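Local coordinates for protein VlsE1 (Borreliella burgdorferi, PDB 1L8W) that is a variable surface lipoprotein of the Lyme disease spirochaete, probably helping it evade the host immune response by antigenic switching, at residues G213-V218 / K302-S307. Residues are numbered along the deposited sequence; the frame is centred on the assembly and turned at random.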
ATOM      1  N   GLY A 213     -14.095   0.547   7.513  1.00 17.58           N
ATOM      2  CA  GLY A 213     -14.617   1.908   7.510  1.00 14.45           C
ATOM      3  C   GLY A 213     -13.531   2.924   7.231  1.00 18.24           C
ATOM      4  O   GLY A 213     -13.720   3.851   6.445  1.00 20.20           O
ATOM      5  N   ALA A 214     -12.380   2.738   7.874  1.00 17.80           N
ATOM      6  CA  ALA A 214     -11.233   3.615   7.700  1.00 16.73           C
ATOM      7  C   ALA A 214     -10.823   3.633   6.227  1.00 17.28           C
ATOM      8  O   ALA A 214     -10.540   4.693   5.657  1.00 17.49           O
ATOM      9  CB  ALA A 214     -10.066   3.123   8.574  1.00 14.75           C
ATOM     10  N   VAL A 215     -10.792   2.453   5.616  1.00 17.07           N
ATOM     11  CA  VAL A 215     -10.432   2.320   4.209  1.00 16.07           C
ATOM     12  C   VAL A 215     -11.507   2.936   3.305  1.00 15.66           C
ATOM     13  O   VAL A 215     -11.194   3.530   2.272  1.00 15.17           O
ATOM     14  CB  VAL A 215     -10.239   0.822   3.825  1.00 16.65           C
ATOM     15  CG1 VAL A 215     -10.114   0.659   2.304  1.00 14.94           C
ATOM     16  CG2 VAL A 215      -9.014   0.271   4.518  1.00 12.39           C
ATOM     17  N   SER A 216     -12.770   2.806   3.690  1.00 15.10           N
ATOM     18  CA  SER A 216     -13.842   3.357   2.866  1.00 16.94           C
ATOM     19  C   SER A 216     -13.848   4.876   2.877  1.00 19.37           C
ATOM     20  O   SER A 216     -14.194   5.507   1.874  1.00 20.50           O
ATOM     21  CB  SER A 216     -15.211   2.857   3.337  1.00 17.00           C
ATOM     22  OG  SER A 216     -15.552   3.401   4.603  1.00 21.51           O
ATOM     23  N   ALA A 217     -13.447   5.445   4.013  1.00 20.56           N
ATOM     24  CA  ALA A 217     -13.420   6.892   4.230  1.00 21.96           C
ATOM     25  C   ALA A 217     -12.297   7.676   3.554  1.00 23.32           C
ATOM     26  O   ALA A 217     -12.204   8.894   3.729  1.00 25.33           O
ATOM     27  CB  ALA A 217     -13.391   7.168   5.729  1.00 20.70           C
ATOM     28  N   VAL A 218     -11.444   6.999   2.790  1.00 23.97           N
ATOM     29  CA  VAL A 218     -10.339   7.683   2.119  1.00 22.62           C
ATOM     30  C   VAL A 218     -10.147   7.197   0.683  1.00 23.57           C
ATOM     31  O   VAL A 218     -10.503   6.068   0.347  1.00 23.95           O
ATOM     32  CB  VAL A 218      -9.021   7.491   2.900  1.00 21.74           C
ATOM     33  CG1 VAL A 218      -9.156   8.083   4.298  1.00 19.88           C
ATOM     34  CG2 VAL A 218      -8.668   6.006   2.975  1.00 21.86           C
ATOM     35  N   LYS A 302     -10.768  -8.887   5.462  1.00 24.91           N
ATOM     36  CA  LYS A 302     -10.315  -9.314   4.145  1.00 25.61           C
ATOM     37  C   LYS A 302     -10.745  -8.270   3.108  1.00 24.16           C
ATOM     38  O   LYS A 302      -9.970  -7.881   2.236  1.00 25.22           O
ATOM     39  CB  LYS A 302     -10.933 -10.682   3.832  1.00 26.50           C
ATOM     40  CG  LYS A 302     -10.480 -11.337   2.556  1.00 28.08           C
ATOM     41  CD  LYS A 302     -11.167 -12.691   2.369  1.00 30.39           C
ATOM     42  CE  LYS A 302     -10.827 -13.321   1.011  1.00 30.51           C
ATOM     43  NZ  LYS A 302     -11.329 -12.494  -0.134  1.00 30.22           N
ATOM     44  N   GLY A 303     -11.981  -7.801   3.224  1.00 25.29           N
ATOM     45  CA  GLY A 303     -12.480  -6.815   2.287  1.00 23.71           C
ATOM     46  C   GLY A 303     -11.713  -5.513   2.377  1.00 22.98           C
ATOM     47  O   GLY A 303     -11.478  -4.851   1.365  1.00 26.27           O
ATOM     48  N   ALA A 304     -11.311  -5.155   3.592  1.00 21.67           N
ATOM     49  CA  ALA A 304     -10.582  -3.917   3.836  1.00 17.28           C
ATOM     50  C   ALA A 304      -9.170  -3.947   3.276  1.00 15.87           C
ATOM     51  O   ALA A 304      -8.743  -3.025   2.581  1.00 15.19           O
ATOM     52  CB  ALA A 304     -10.538  -3.631   5.342  1.00 17.65           C
ATOM     53  N   ALA A 305      -8.439  -5.005   3.603  1.00 15.26           N
ATOM     54  CA  ALA A 305      -7.069  -5.164   3.144  1.00 14.77           C
ATOM     55  C   ALA A 305      -7.058  -5.149   1.625  1.00 16.58           C
ATOM     56  O   ALA A 305      -6.233  -4.480   0.997  1.00 16.44           O
ATOM     57  CB  ALA A 305      -6.492  -6.489   3.668  1.00 15.95           C
ATOM     58  N   GLU A 306      -7.992  -5.887   1.036  1.00 18.26           N
ATOM     59  CA  GLU A 306      -8.085  -5.953  -0.418  1.00 18.45           C
ATOM     60  C   GLU A 306      -8.454  -4.600  -1.006  1.00 18.57           C
ATOM     61  O   GLU A 306      -7.835  -4.148  -1.975  1.00 20.93           O
ATOM     62  CB  GLU A 306      -9.084  -7.039  -0.822  1.00 17.01           C
ATOM     63  CG  GLU A 306      -8.538  -8.445  -0.550  1.00 15.00           C
ATOM     64  CD  GLU A 306      -9.560  -9.540  -0.747  1.00 19.04           C
ATOM     65  OE1 GLU A 306     -10.589  -9.296  -1.424  1.00 19.68           O
ATOM     66  OE2 GLU A 306      -9.322 -10.654  -0.232  1.00 17.56           O
ATOM     67  N   SER A 307      -9.447  -3.935  -0.430  1.00 17.97           N
ATOM     68  CA  SER A 307      -9.804  -2.617  -0.949  1.00 18.52           C
ATOM     69  C   SER A 307      -8.647  -1.644  -0.743  1.00 15.71           C
ATOM     70  O   SER A 307      -8.348  -0.840  -1.620  1.00 17.64           O
ATOM     71  CB  SER A 307     -11.057  -2.084  -0.263  1.00 17.02           C
ATOM     72  OG  SER A 307     -12.188  -2.789  -0.725  1.00 20.55           O
TER
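Val215 lays its two methyl branches over one turn of the facing helix, covering the carbonyl of Ala304 and the CB of Ser307. It is a small worked example of helix-helix packing in the largely helical VlsE fold: the last turn of helix 205-216 rests on the long helix 294-333, and Val215 makes every close contact between the two segments. The backbones come near here, with Val215 CA 6.2 Å from Ala304 CA, consistent with the small Ala304 and Ser307 facing the valine. Both branches meet Ala304 O. CG1, anti to the backbone N (chi1 170°), also reaches Ser307 CB at 3.9 Å, while CG2 lies 3.8 Å from Ala304 O and 4.3 Å from Ala304 CB. The contact is therefore one of van der Waals packing, both methyls resting on the same side of Ala304 O.

Polar links lie around the valine. At the end of the shorter helix, Lys311 NZ bonds the backbone oxygens of Val215, in its last turn, and of Val218, just past it, tying that terminus to the long helix a turn further on. Ala214 and Val218 turn instead to helix 269-281, so the terminus touches both helix 294-333 and helix 269-281. Away from the valine, Lys302 NZ bonds Glu306 OE2 on its syn side at 2.7 Å and also pairs with Asp56, which joins the long helix to the N-terminal part of the chain. At the helix end, Gly213 O accepts two donors from the same face of its plane: Ala217 N at 2.9 Å and, tilted 23° from the carbonyl plane, Ser216 OG at 2.6 Å.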